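PDB 2EG4: probable thiosulfate sulfurtransferase from Thermus thermophilus, which probably acts as a rhodanese-family sulfurtransferase, moving sulfur from thiosulfate to an acceptor such as cyanide, and binds a zinc ion. Local coordinates for residues P150-G155 against S217-L222; L135-P140 against V187-H192; L75-F80 against S193-A198; D120-A125 against N213-M218; K45-G50 against A115-D120. All blocks are in the same frame, centred on the assembly; numbering follows the deposited sequence.

In the fold
Contacts 1, 2 and 4 belong to the second rhodanese-like domain, whereas contacts 3 and 5 tie parts of the first domain to later parts of the chain. The zinc ion joins contacts 1 and 2, whose centres are 13 Å apart: Cys151, Cys152 and His219 come from one, His192 from the other. Residues 191-196 surround a bound sulfate, shared by contacts 2 and 3 with centres 12 Å apart. Ser217, common to contacts 1 and 4, reaches that loop through a probable hydrogen bond from Cys191 N to Ser217 OG (2.9 Å). Contact 5 is centred 24 Å from contact 1; contacts 4 and 5 share Asp120 and touch where Thr124 CG2 meets Arg119 NH2 (4.0 Å).

Contact 1 of 5, residues P150-G155 against S217-L222; sequences PCCPRG and SMHEWL. With ZN (zinc ion), chain C.
Two adjacent cysteines, Cys151 and Cys152, share one zinc ion with His219 of the facing helix. Their sulfurs converge because the side chains turn differently: Cys151 SG sits between its backbone N and carbonyl carbon (chi1 55°), Cys152 SG anti to its carbonyl carbon (chi1 -80°). Cys151 SG lies 2.4 Å from the zinc and Cys152 SG 2.3 Å, while His219 presents ND1 at 2.1 Å. The Cys151 sulfur stands at the edge of the imidazole; that of Cys152 approaches it obliquely. One helical turn on, Leu222 packs against the loop, with CD1 against Cys152 CB (3.8 Å) and CB against Pro153 CD (3.9 Å). Its CD2 lies over one face of the Arg154 guanidinium, 3.5 Å from NH1. An alanine in place of Leu222 would probably open a gap beside Cys152 CB and leave the guanidinium without its methyl support. His192 supplies the fourth ligand, making a Cys2His2 zinc site that fastens the 150-155 loop to helix 217-223.

Contact 2 of 5, residues L135-P140 against V187-H192; sequences LDVRSP and VGVYCH. With ZN (zinc ion), chain C; SO4 (sulfate ion), chain D.
Asp136 carries CG anti to its backbone N (chi1 -177°) and Tyr190 holds CG between its N and carbonyl carbon (chi1 79°), which brings both CG atoms to the same face of the sheet, with carboxylate and ring planes 44° apart. Asp136 CA stands over the ring face, offset toward the rim, in a CH-pi contact 4.1 Å from the centroid. Tyr190 OH, hydrogen-bonded with Ile158 N, lies 2.8 Å from Asp136 OD2. Arg138 grips the carboxylate side-on in its own plane, NE to OD1 and NH2 to OD2 (2.8 Å), each on a syn lone pair; Arg138 N also bonds OD1, forming an Asx turn. Strands 134-136 and 186-190 are central neighbours in the parallel sheet of the second rhodanese-like domain, and their ladder runs one bond past the strand end, Val137 N to Tyr190 O. Leu135, on the other face with Val189, sets CD1 tightly against Val187 CG1 (3.5 Å). Beyond the strand, where rhodaneses generally carry their sulfur-accepting cysteine, Cys191 packs on Arg138, and His192 N donates to sulfate O2 (2.7 Å).

Contact 3 of 5, residues L75-F80 against S193-A198; sequences LCRTAF and SGARSA. With SO4 (sulfate ion), chain D.
Cys76 sets its CB against Ala198 CB (3.9 Å), where helix 73-84 of the first rhodanese-like domain meets helix 195-206 of the second, next to the anion-binding loop that follows a central strand. Arg77 comes next and reaches past Ala195 with its chain extended from CG to NE. Its NE and NH2 bracket a single acceptor, Ser193 O, each at 2.9 Å, with the oxygen about 20° out of the guanidinium plane. The same group also gives NH2 to Pro34 O and NH1 to Leu31 O, so it cross-links backbone carbonyls of both domains. An alanine here would take the donors NE and NH2 from Ser193 O and probably weaken the link between the domains. Phe80, one turn further along, rests CB on Ala198 CB at 4.1 Å, while its ring meets Phe201 edge-to-face. Behind the gripped carbonyl, loop and first helical turn offer backbone N-H groups to the sulfate, Ser193 N to O3 (2.8 Å) and Arg196 N to O4 (2.8 Å), and the Arg196 guanidinium adds NH2 to O2 at 2.7 Å.

Contact 4 of 5, residues D120-A125 against N213-M218; sequences DWLLTA and NYLGSM
Asn213 and the backbone around Leu122 form a single bridge, with Asn213 N donating to Trp121 O (2.9 Å) and Leu123 N to Asn213 O (2.9 Å). The second donor stands well above the carbonyl plane, 56° out of it. Tyr214 continues the contact with its aromatic side chain. CD1 brings the ring edge to Leu123 O at 3.2 Å, while the hydroxyl end lies against Ala125, OH to CB 3.4 Å. A chi1 of 175° sets Tyr214 CG anti to the backbone N; the ring beyond it runs beside Thr124 and Ala125 at the start of helix 125-129. Next to it Leu122 CD1 meets Leu215 CB (3.6 Å), the two side chains crossing at a slant.

A second shell fixes these groups. Ser217 N lies over the centre of one ring face, 3.2 Å above the plane, and Ser217 OG donates to Tyr214 O (2.7 Å); Tyr214 is itself the centre of an inverse gamma turn. A water accepts a hydrogen bond from Gly216 N and donates one to Leu123 O (2.8 Å). Further out, Glu220 hydrogen-bonds the phenol OH, and Arg212 NH2 bonds Leu122 O. The contact thus joins the chain leading into helix 125-129 to the end of edge strand 210-213. With Glu220 bonded at its OH, Ser217 N over its face and Ala125 at its hydroxyl end, the Tyr214 ring is probably restricted in its rotation.

Contact 5 of 5, residues K45-G50 against A115-D120; sequences KALEGG and AKLRRD
The Glu48 carboxylate lies between Ala115 and Leu117: the carbonyl oxygen Ala115 O stands over one face, 3.7 Å from Glu48 CD, and Leu117 CB and CG lie on the other side of the plane. At its edges, OE1 accepts from Leu117 N through its anti lone pair, a nearly straight bond of 2.8 Å (177° at the hydrogen), and OE2 is met on the syn side by Lys45 NZ at 2.9 Å in a salt bridge.

This is where helix 41-57 of the first rhodanese-like domain receives the connecting chain that runs from strand 89-92, at the edge of the first sheet, toward helix 125-129 of the second domain. Glu48 reaches it because CG is anti to the backbone N (chi1 -176°) and the chain is extended beyond CG. Lys116 NZ is not in contact with the carboxylate, yet lies near enough that its charge may add to the attraction, while Lys45 NZ, a like charge, stands close by. Nearer the helix backbone, the contact becomes apolar. Leu117 CG packs on Glu48 CB (3.6 Å), and Leu47 CG, whose side chain also touches Phe81 and Leu84 of helix 73-84, lies 4.5 Å from Leu117 CD2, a looser contact. Leu84 touches Leu117 as well, so the connecting chain is wedged between two helices of the first domain. On the side of the helix backbone, Ala115 CB reaches Glu48 O at 3.5 Å.

Contact 1 of 5, residues P150-G155 against S217-L222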
# COMPACT_ATOMS: atom_id res chain seq x y z
N PRO A 150 -15.70 -5.85 -11.82
CA PRO A 150 -17.16 -5.70 -11.78
C PRO A 150 -17.72 -4.61 -10.87
O PRO A 150 -18.84 -4.14 -11.06
CB PRO A 150 -17.65 -7.10 -11.40
CG PRO A 150 -16.53 -7.62 -10.55
CD PRO A 150 -15.30 -7.18 -11.33
N CYS A 151 -16.93 -4.19 -9.89
CA CYS A 151 -17.37 -3.13 -8.98
C CYS A 151 -17.27 -1.76 -9.65
O CYS A 151 -17.74 -0.76 -9.12
CB CYS A 151 -16.52 -3.16 -7.71
SG CYS A 151 -14.75 -3.03 -8.06
N CYS A 152 -16.64 -1.70 -10.83
CA CYS A 152 -16.49 -0.42 -11.55
C CYS A 152 -17.41 -0.31 -12.78
O CYS A 152 -17.84 -1.32 -13.33
CB CYS A 152 -15.03 -0.21 -11.97
SG CYS A 152 -13.89 0.40 -10.64
N PRO A 153 -17.72 0.92 -13.23
CA PRO A 153 -18.60 1.16 -14.39
C PRO A 153 -18.09 0.73 -15.76
O PRO A 153 -18.88 0.28 -16.60
CB PRO A 153 -18.81 2.68 -14.36
CG PRO A 153 -18.64 3.03 -12.94
CD PRO A 153 -17.48 2.17 -12.50
N ARG A 154 -16.80 0.87 -16.01
CA ARG A 154 -16.24 0.53 -17.32
C ARG A 154 -14.72 0.48 -17.28
O ARG A 154 -14.11 0.71 -16.23
CB ARG A 154 -16.67 1.59 -18.33
CG ARG A 154 -16.36 2.99 -17.85
CD ARG A 154 -16.92 4.05 -18.79
NE ARG A 154 -16.74 5.39 -18.24
CZ ARG A 154 -15.57 5.89 -17.86
NH1 ARG A 154 -14.47 5.14 -17.97
NH2 ARG A 154 -15.49 7.12 -17.37
N GLY A 155 -14.12 0.16 -18.42
CA GLY A 155 -12.67 0.10 -18.51
C GLY A 155 -12.10 1.48 -18.80
O GLY A 155 -12.72 2.31 -19.48
N SER A 217 -7.33 5.50 -6.19
CA SER A 217 -7.09 4.86 -7.48
C SER A 217 -8.27 4.90 -8.43
O SER A 217 -9.17 5.73 -8.30
CB SER A 217 -6.63 3.41 -7.28
OG SER A 217 -5.23 3.35 -7.09
N MET A 218 -8.26 4.00 -9.42
CA MET A 218 -9.31 3.96 -10.45
C MET A 218 -10.74 3.76 -9.93
O MET A 218 -11.70 4.29 -10.50
CB MET A 218 -8.96 2.89 -11.49
CG MET A 218 -9.34 3.25 -12.92
SD MET A 218 -8.53 4.77 -13.56
CE MET A 218 -9.81 5.28 -14.68
N HIS A 219 -10.91 3.00 -8.85
CA HIS A 219 -12.26 2.82 -8.32
C HIS A 219 -12.82 4.19 -7.92
O HIS A 219 -13.92 4.56 -8.34
CB HIS A 219 -12.26 1.87 -7.11
CG HIS A 219 -13.63 1.51 -6.64
ND1 HIS A 219 -14.35 0.45 -7.16
CD2 HIS A 219 -14.44 2.10 -5.73
CE1 HIS A 219 -15.54 0.40 -6.58
NE2 HIS A 219 -15.62 1.39 -5.71
N GLU A 220 -12.07 4.95 -7.12
CA GLU A 220 -12.57 6.25 -6.71
C GLU A 220 -12.74 7.18 -7.91
O GLU A 220 -13.74 7.86 -8.03
CB GLU A 220 -11.63 6.91 -5.72
CG GLU A 220 -12.12 8.29 -5.34
CD GLU A 220 -11.12 9.05 -4.52
OE1 GLU A 220 -9.92 9.03 -4.87
OE2 GLU A 220 -11.55 9.69 -3.53
N TRP A 221 -11.75 7.17 -8.79
CA TRP A 221 -11.77 8.05 -9.96
C TRP A 221 -13.06 7.88 -10.76
O TRP A 221 -13.68 8.86 -11.17
CB TRP A 221 -10.54 7.76 -10.85
CG TRP A 221 -10.34 8.76 -11.99
CD1 TRP A 221 -10.87 8.68 -13.26
CD2 TRP A 221 -9.56 9.96 -11.96
NE1 TRP A 221 -10.45 9.77 -14.01
CE2 TRP A 221 -9.65 10.57 -13.24
CE3 TRP A 221 -8.78 10.58 -10.97
CZ2 TRP A 221 -9.00 11.77 -13.55
CZ3 TRP A 221 -8.13 11.78 -11.28
CH2 TRP A 221 -8.24 12.36 -12.56
N LEU A 222 -13.48 6.64 -10.95
CA LEU A 222 -14.72 6.38 -11.69
C LEU A 222 -15.96 6.72 -10.87
O LEU A 222 -16.93 7.26 -11.40
CB LEU A 222 -14.77 4.92 -12.13
CG LEU A 222 -13.78 4.54 -13.25
CD1 LEU A 222 -13.83 3.04 -13.52
CD2 LEU A 222 -14.11 5.34 -14.53
ZN ZN C . -13.87 -0.93 -8.71

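Contact 2 of 5, residues L135-P140 against V187-H192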
# COMPACT_ATOMS: atom_id res chain seq x y z
N LEU A 135 2.01 6.92 -13.02
CA LEU A 135 2.20 5.59 -13.57
C LEU A 135 1.05 4.69 -13.16
O LEU A 135 0.76 4.55 -11.96
CB LEU A 135 3.52 4.98 -13.07
CG LEU A 135 4.75 5.81 -13.42
CD1 LEU A 135 5.99 5.10 -12.92
CD2 LEU A 135 4.79 6.01 -14.94
N ASP A 136 0.40 4.10 -14.16
CA ASP A 136 -0.69 3.16 -13.96
C ASP A 136 0.02 1.80 -13.92
O ASP A 136 0.58 1.35 -14.94
CB ASP A 136 -1.61 3.23 -15.17
CG ASP A 136 -2.83 2.35 -15.04
OD1 ASP A 136 -2.77 1.30 -14.35
OD2 ASP A 136 -3.86 2.72 -15.65
N VAL A 137 0.02 1.15 -12.76
CA VAL A 137 0.74 -0.11 -12.63
C VAL A 137 -0.08 -1.35 -12.91
O VAL A 137 0.36 -2.47 -12.63
CB VAL A 137 1.45 -0.21 -11.25
CG1 VAL A 137 2.37 1.01 -11.04
CG2 VAL A 137 0.44 -0.30 -10.11
N ARG A 138 -1.24 -1.17 -13.51
CA ARG A 138 -2.08 -2.30 -13.87
C ARG A 138 -1.57 -2.95 -15.15
O ARG A 138 -0.56 -2.53 -15.72
CB ARG A 138 -3.52 -1.83 -14.07
CG ARG A 138 -4.12 -1.22 -12.79
CD ARG A 138 -5.53 -0.74 -13.03
NE ARG A 138 -5.52 0.30 -14.05
CZ ARG A 138 -6.56 0.69 -14.77
NH1 ARG A 138 -7.76 0.13 -14.59
NH2 ARG A 138 -6.40 1.61 -15.70
N SER A 139 -2.27 -3.98 -15.61
CA SER A 139 -1.85 -4.66 -16.83
C SER A 139 -2.18 -3.79 -18.03
O SER A 139 -3.01 -2.88 -17.93
CB SER A 139 -2.58 -5.99 -16.97
OG SER A 139 -3.98 -5.79 -17.11
N PRO A 140 -1.54 -4.06 -19.19
CA PRO A 140 -1.80 -3.30 -20.41
C PRO A 140 -3.28 -3.35 -20.78
O PRO A 140 -3.84 -2.36 -21.27
CB PRO A 140 -0.94 -4.01 -21.45
CG PRO A 140 0.25 -4.42 -20.65
CD PRO A 140 -0.38 -4.95 -19.37
N VAL A 187 6.97 10.88 -8.60
CA VAL A 187 6.23 9.94 -9.42
C VAL A 187 4.99 9.52 -8.66
O VAL A 187 5.07 9.25 -7.47
CB VAL A 187 7.06 8.68 -9.70
CG1 VAL A 187 6.32 7.76 -10.67
CG2 VAL A 187 8.43 9.08 -10.25
N GLY A 188 3.86 9.51 -9.34
CA GLY A 188 2.63 9.08 -8.70
C GLY A 188 2.34 7.70 -9.25
O GLY A 188 2.72 7.38 -10.38
N VAL A 189 1.72 6.85 -8.44
CA VAL A 189 1.39 5.52 -8.90
C VAL A 189 -0.04 5.20 -8.51
O VAL A 189 -0.51 5.64 -7.46
CB VAL A 189 2.31 4.44 -8.28
CG1 VAL A 189 3.71 4.51 -8.92
CG2 VAL A 189 2.44 4.62 -6.80
N TYR A 190 -0.75 4.46 -9.36
CA TYR A 190 -2.12 4.10 -9.04
C TYR A 190 -2.52 2.80 -9.72
O TYR A 190 -1.80 2.28 -10.59
CB TYR A 190 -3.09 5.22 -9.46
CG TYR A 190 -3.42 5.24 -10.94
CD1 TYR A 190 -4.48 4.50 -11.44
CD2 TYR A 190 -2.67 6.01 -11.83
CE1 TYR A 190 -4.83 4.53 -12.78
CE2 TYR A 190 -3.01 6.06 -13.20
CZ TYR A 190 -4.08 5.32 -13.66
OH TYR A 190 -4.46 5.34 -14.98
N CYS A 191 -3.66 2.25 -9.30
CA CYS A 191 -4.20 1.04 -9.91
C CYS A 191 -5.70 1.00 -9.63
O CYS A 191 -6.36 2.00 -9.85
CB CYS A 191 -3.48 -0.21 -9.40
SG CYS A 191 -3.39 -0.36 -7.61
N HIS A 192 -6.25 -0.13 -9.14
CA HIS A 192 -7.69 -0.18 -8.86
C HIS A 192 -8.03 0.38 -7.49
O HIS A 192 -8.88 1.25 -7.37
CB HIS A 192 -8.22 -1.61 -8.96
CG HIS A 192 -9.69 -1.71 -8.66
ND1 HIS A 192 -10.18 -2.52 -7.65
CD2 HIS A 192 -10.76 -1.07 -9.19
CE1 HIS A 192 -11.49 -2.37 -7.58
NE2 HIS A 192 -11.87 -1.50 -8.49
ZN ZN C . -13.87 -0.93 -8.71
S SO4 D . -5.28 -3.28 -7.20
O1 SO4 D . -6.27 -4.40 -7.16
O2 SO4 D . -5.32 -2.64 -8.56
O3 SO4 D . -5.62 -2.26 -6.15
O4 SO4 D . -3.90 -3.82 -6.95

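Contact 3 of 5, residues L75-F80 against S193-A198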
# COMPACT_ATOMS: atom_id res chain seq x y z
N LEU A 75 0.57 -7.37 1.47
CA LEU A 75 1.60 -6.89 2.38
C LEU A 75 1.87 -5.39 2.18
O LEU A 75 1.89 -4.63 3.12
CB LEU A 75 2.91 -7.68 2.16
CG LEU A 75 4.17 -7.10 2.83
CD1 LEU A 75 4.03 -7.19 4.36
CD2 LEU A 75 5.39 -7.89 2.36
N CYS A 76 2.04 -4.97 0.93
CA CYS A 76 2.35 -3.57 0.68
C CYS A 76 1.18 -2.62 0.92
O CYS A 76 1.38 -1.53 1.42
CB CYS A 76 2.90 -3.43 -0.72
SG CYS A 76 4.49 -4.29 -0.93
N ARG A 77 -0.05 -3.04 0.63
CA ARG A 77 -1.15 -2.10 0.89
C ARG A 77 -1.32 -1.96 2.40
O ARG A 77 -1.56 -0.88 2.90
CB ARG A 77 -2.46 -2.56 0.27
CG ARG A 77 -3.47 -1.39 0.16
CD ARG A 77 -4.86 -1.88 -0.28
NE ARG A 77 -5.76 -0.79 -0.65
CZ ARG A 77 -6.93 -0.53 -0.07
NH1 ARG A 77 -7.37 -1.29 0.95
NH2 ARG A 77 -7.70 0.45 -0.53
N THR A 78 -1.13 -3.06 3.13
CA THR A 78 -1.25 -3.00 4.57
C THR A 78 -0.10 -2.14 5.13
O THR A 78 -0.35 -1.28 5.98
CB THR A 78 -1.26 -4.42 5.20
OG1 THR A 78 -2.34 -5.18 4.61
CG2 THR A 78 -1.52 -4.34 6.71
N ALA A 79 1.13 -2.35 4.66
CA ALA A 79 2.25 -1.54 5.13
C ALA A 79 2.04 -0.08 4.78
O ALA A 79 2.43 0.82 5.54
CB ALA A 79 3.58 -2.05 4.53
N PHE A 80 1.44 0.15 3.63
CA PHE A 80 1.16 1.51 3.19
C PHE A 80 0.24 2.21 4.18
O PHE A 80 0.49 3.35 4.57
CB PHE A 80 0.54 1.53 1.81
CG PHE A 80 0.31 2.93 1.30
CD1 PHE A 80 1.39 3.73 0.93
CD2 PHE A 80 -0.97 3.48 1.28
CE1 PHE A 80 1.20 5.06 0.56
CE2 PHE A 80 -1.17 4.82 0.92
CZ PHE A 80 -0.08 5.60 0.56
N SER A 193 -7.36 -0.11 -6.45
CA SER A 193 -7.65 0.42 -5.13
C SER A 193 -6.38 0.64 -4.34
O SER A 193 -6.39 0.55 -3.11
CB SER A 193 -8.64 -0.46 -4.36
OG SER A 193 -8.11 -1.77 -4.12
N GLY A 194 -5.29 0.89 -5.06
CA GLY A 194 -4.01 1.20 -4.44
C GLY A 194 -3.14 0.09 -3.89
O GLY A 194 -2.17 0.37 -3.20
N ALA A 195 -3.46 -1.16 -4.21
CA ALA A 195 -2.70 -2.31 -3.70
C ALA A 195 -1.40 -2.55 -4.49
O ALA A 195 -0.31 -2.51 -3.93
CB ALA A 195 -3.60 -3.59 -3.71
N ARG A 196 -1.52 -2.81 -5.79
CA ARG A 196 -0.32 -3.01 -6.58
C ARG A 196 0.52 -1.75 -6.62
O ARG A 196 1.75 -1.82 -6.73
CB ARG A 196 -0.68 -3.44 -7.99
CG ARG A 196 -1.14 -4.89 -8.11
CD ARG A 196 -1.69 -5.16 -9.51
NE ARG A 196 -3.03 -4.60 -9.66
CZ ARG A 196 -3.76 -4.66 -10.77
NH1 ARG A 196 -3.26 -5.24 -11.87
NH2 ARG A 196 -5.00 -4.20 -10.78
N SER A 197 -0.13 -0.59 -6.54
CA SER A 197 0.63 0.65 -6.57
C SER A 197 1.37 0.84 -5.27
O SER A 197 2.39 1.52 -5.23
CB SER A 197 -0.28 1.85 -6.92
OG SER A 197 -1.48 1.85 -6.16
N ALA A 198 0.87 0.24 -4.18
CA ALA A 198 1.57 0.32 -2.90
C ALA A 198 2.88 -0.46 -3.06
O ALA A 198 3.91 -0.12 -2.46
CB ALA A 198 0.73 -0.32 -1.81
S SO4 D . -5.28 -3.28 -7.20
O1 SO4 D . -6.27 -4.40 -7.16
O2 SO4 D . -5.32 -2.64 -8.56
O3 SO4 D . -5.62 -2.26 -6.15
O4 SO4 D . -3.90 -3.82 -6.95

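Contact 4 of 5, residues D120-A125 against N213-M218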
# COMPACT_ATOMS: atom_id res chain seq x y z
N ASP A 120 2.34 13.27 2.74
CA ASP A 120 3.38 13.20 1.72
C ASP A 120 3.44 11.85 1.00
O ASP A 120 3.94 11.75 -0.13
CB ASP A 120 4.76 13.56 2.31
CG ASP A 120 5.08 12.79 3.59
OD1 ASP A 120 4.36 12.99 4.60
OD2 ASP A 120 6.06 12.01 3.60
N TRP A 121 2.94 10.80 1.64
CA TRP A 121 2.94 9.47 1.04
C TRP A 121 1.78 9.26 0.08
O TRP A 121 1.78 8.36 -0.76
CB TRP A 121 2.79 8.42 2.14
CG TRP A 121 4.06 8.01 2.81
CD1 TRP A 121 5.18 8.76 2.98
CD2 TRP A 121 4.33 6.72 3.38
NE1 TRP A 121 6.15 8.02 3.62
CE2 TRP A 121 5.66 6.76 3.88
CE3 TRP A 121 3.59 5.54 3.51
CZ2 TRP A 121 6.26 5.66 4.50
CZ3 TRP A 121 4.18 4.44 4.13
CH2 TRP A 121 5.51 4.51 4.62
N LEU A 122 0.79 10.12 0.21
CA LEU A 122 -0.45 9.97 -0.53
C LEU A 122 -0.76 10.95 -1.65
O LEU A 122 -0.28 12.06 -1.66
CB LEU A 122 -1.58 10.06 0.50
CG LEU A 122 -3.05 10.07 0.11
CD1 LEU A 122 -3.47 8.67 -0.29
CD2 LEU A 122 -3.89 10.56 1.31
N LEU A 123 -1.59 10.48 -2.58
CA LEU A 123 -2.16 11.32 -3.62
C LEU A 123 -3.70 11.20 -3.49
O LEU A 123 -4.25 10.10 -3.49
CB LEU A 123 -1.82 10.83 -5.02
CG LEU A 123 -0.42 11.10 -5.54
CD1 LEU A 123 -0.31 10.49 -6.93
CD2 LEU A 123 -0.14 12.60 -5.57
N THR A 124 -4.39 12.33 -3.39
CA THR A 124 -5.84 12.31 -3.38
C THR A 124 -6.16 12.39 -4.88
O THR A 124 -5.24 12.61 -5.68
CB THR A 124 -6.41 13.57 -2.72
OG1 THR A 124 -5.87 14.72 -3.38
CG2 THR A 124 -6.06 13.63 -1.23
N ALA A 125 -7.43 12.25 -5.25
CA ALA A 125 -7.83 12.32 -6.66
C ALA A 125 -7.42 13.65 -7.25
O ALA A 125 -6.91 13.71 -8.36
CB ALA A 125 -9.33 12.15 -6.81
N ASN A 213 1.39 7.42 -3.52
CA ASN A 213 0.35 6.46 -3.88
C ASN A 213 -1.05 7.04 -3.93
O ASN A 213 -1.52 7.57 -2.94
CB ASN A 213 0.41 5.31 -2.85
CG ASN A 213 -0.39 4.05 -3.25
OD1 ASN A 213 -0.72 3.20 -2.39
ND2 ASN A 213 -0.67 3.91 -4.51
N TYR A 214 -1.71 6.91 -5.08
CA TYR A 214 -3.09 7.38 -5.25
C TYR A 214 -3.94 6.25 -4.71
O TYR A 214 -4.40 5.39 -5.46
CB TYR A 214 -3.42 7.64 -6.72
CG TYR A 214 -4.88 8.02 -6.95
CD1 TYR A 214 -5.65 8.56 -5.92
CD2 TYR A 214 -5.50 7.80 -8.17
CE1 TYR A 214 -7.01 8.86 -6.11
CE2 TYR A 214 -6.83 8.09 -8.38
CZ TYR A 214 -7.59 8.62 -7.33
OH TYR A 214 -8.92 8.88 -7.53
N LEU A 215 -4.16 6.29 -3.40
CA LEU A 215 -4.91 5.24 -2.73
C LEU A 215 -6.33 5.04 -3.26
O LEU A 215 -6.77 3.90 -3.42
CB LEU A 215 -4.92 5.53 -1.23
CG LEU A 215 -5.51 4.46 -0.32
CD1 LEU A 215 -4.84 3.10 -0.55
CD2 LEU A 215 -5.36 4.93 1.11
N GLY A 216 -7.05 6.12 -3.57
CA GLY A 216 -8.40 5.97 -4.11
C GLY A 216 -8.37 5.21 -5.42
O GLY A 216 -9.25 4.36 -5.74
N SER A 217 -7.33 5.50 -6.19
CA SER A 217 -7.09 4.86 -7.48
C SER A 217 -8.27 4.90 -8.43
O SER A 217 -9.17 5.73 -8.30
CB SER A 217 -6.63 3.41 -7.28
OG SER A 217 -5.23 3.35 -7.09
N MET A 218 -8.26 4.00 -9.42
CA MET A 218 -9.31 3.96 -10.45
C MET A 218 -10.74 3.76 -9.93
O MET A 218 -11.70 4.29 -10.50
CB MET A 218 -8.96 2.89 -11.49
CG MET A 218 -9.34 3.25 -12.92
SD MET A 218 -8.53 4.77 -13.56
CE MET A 218 -9.81 5.28 -14.68
O HOH W 1 -6.49 8.74 -2.50

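Contact 5 of 5, residues K45-G50 against A115-D120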
# COMPACT_ATOMS: atom_id res chain seq x y z
N LYS A 45 -9.47 12.93 7.65
CA LYS A 45 -9.46 12.84 9.11
C LYS A 45 -10.10 11.55 9.59
O LYS A 45 -9.70 11.00 10.62
CB LYS A 45 -10.18 14.04 9.73
CG LYS A 45 -9.25 15.19 10.01
CD LYS A 45 -8.25 14.86 11.12
CE LYS A 45 -7.13 15.88 11.16
NZ LYS A 45 -6.23 15.73 12.35
N ALA A 46 -11.10 11.08 8.85
CA ALA A 46 -11.78 9.83 9.19
C ALA A 46 -10.76 8.67 9.05
O ALA A 46 -10.69 7.78 9.89
CB ALA A 46 -12.96 9.61 8.25
N LEU A 47 -9.95 8.72 8.00
CA LEU A 47 -8.95 7.67 7.80
C LEU A 47 -7.93 7.70 8.92
O LEU A 47 -7.57 6.66 9.47
CB LEU A 47 -8.25 7.87 6.46
CG LEU A 47 -7.05 6.95 6.18
CD1 LEU A 47 -7.46 5.46 6.30
CD2 LEU A 47 -6.59 7.24 4.78
N GLU A 48 -7.46 8.89 9.27
CA GLU A 48 -6.50 9.01 10.36
C GLU A 48 -7.10 8.47 11.66
O GLU A 48 -6.41 7.78 12.41
CB GLU A 48 -6.08 10.47 10.51
CG GLU A 48 -5.02 10.74 11.56
CD GLU A 48 -4.69 12.23 11.65
OE1 GLU A 48 -3.70 12.67 11.03
OE2 GLU A 48 -5.45 12.95 12.34
N GLY A 49 -8.38 8.79 11.93
CA GLY A 49 -9.02 8.30 13.15
C GLY A 49 -9.16 6.79 13.16
O GLY A 49 -8.97 6.14 14.19
N GLY A 50 -9.48 6.24 11.99
CA GLY A 50 -9.63 4.79 11.85
C GLY A 50 -8.29 4.11 12.09
O GLY A 50 -8.22 3.03 12.70
N ALA A 115 -2.53 8.01 15.48
CA ALA A 115 -2.06 8.14 14.11
C ALA A 115 -1.94 9.60 13.72
O ALA A 115 -2.68 10.45 14.22
CB ALA A 115 -3.02 7.42 13.16
N LYS A 116 -1.00 9.89 12.83
CA LYS A 116 -0.77 11.23 12.30
C LYS A 116 -0.53 11.00 10.81
O LYS A 116 0.51 10.45 10.42
CB LYS A 116 0.47 11.87 12.93
CG LYS A 116 0.73 13.29 12.48
CD LYS A 116 -0.37 14.21 12.94
CE LYS A 116 -0.07 15.66 12.59
NZ LYS A 116 -1.04 16.59 13.24
N LEU A 117 -1.48 11.41 9.97
CA LEU A 117 -1.34 11.18 8.53
C LEU A 117 -0.10 11.72 7.86
O LEU A 117 0.25 12.89 7.99
CB LEU A 117 -2.53 11.73 7.75
CG LEU A 117 -3.86 10.99 7.72
CD1 LEU A 117 -4.67 11.53 6.54
CD2 LEU A 117 -3.66 9.49 7.56
N ARG A 118 0.55 10.85 7.10
CA ARG A 118 1.72 11.24 6.35
C ARG A 118 1.20 11.62 4.96
O ARG A 118 1.29 10.83 4.03
CB ARG A 118 2.69 10.06 6.27
CG ARG A 118 4.14 10.45 6.35
CD ARG A 118 5.05 9.24 6.39
NE ARG A 118 4.88 8.43 7.59
CZ ARG A 118 5.88 7.83 8.22
NH1 ARG A 118 7.12 7.95 7.76
NH2 ARG A 118 5.65 7.11 9.32
N ARG A 119 0.63 12.82 4.83
CA ARG A 119 0.06 13.24 3.55
C ARG A 119 1.06 13.14 2.41
O ARG A 119 0.67 12.96 1.26
CB ARG A 119 -0.48 14.68 3.62
CG ARG A 119 -1.87 14.82 4.23
CD ARG A 119 -2.94 14.12 3.39
NE ARG A 119 -3.13 14.74 2.07
CZ ARG A 119 -3.71 15.92 1.87
NH1 ARG A 119 -4.17 16.63 2.89
NH2 ARG A 119 -3.83 16.39 0.63
N ASP A 120 2.34 13.27 2.74
CA ASP A 120 3.38 13.20 1.72
C ASP A 120 3.44 11.85 1.00
O ASP A 120 3.94 11.75 -0.13
CB ASP A 120 4.76 13.56 2.31
CG ASP A 120 5.08 12.79 3.59
OD1 ASP A 120 4.36 12.99 4.60
OD2 ASP A 120 6.06 12.01 3.60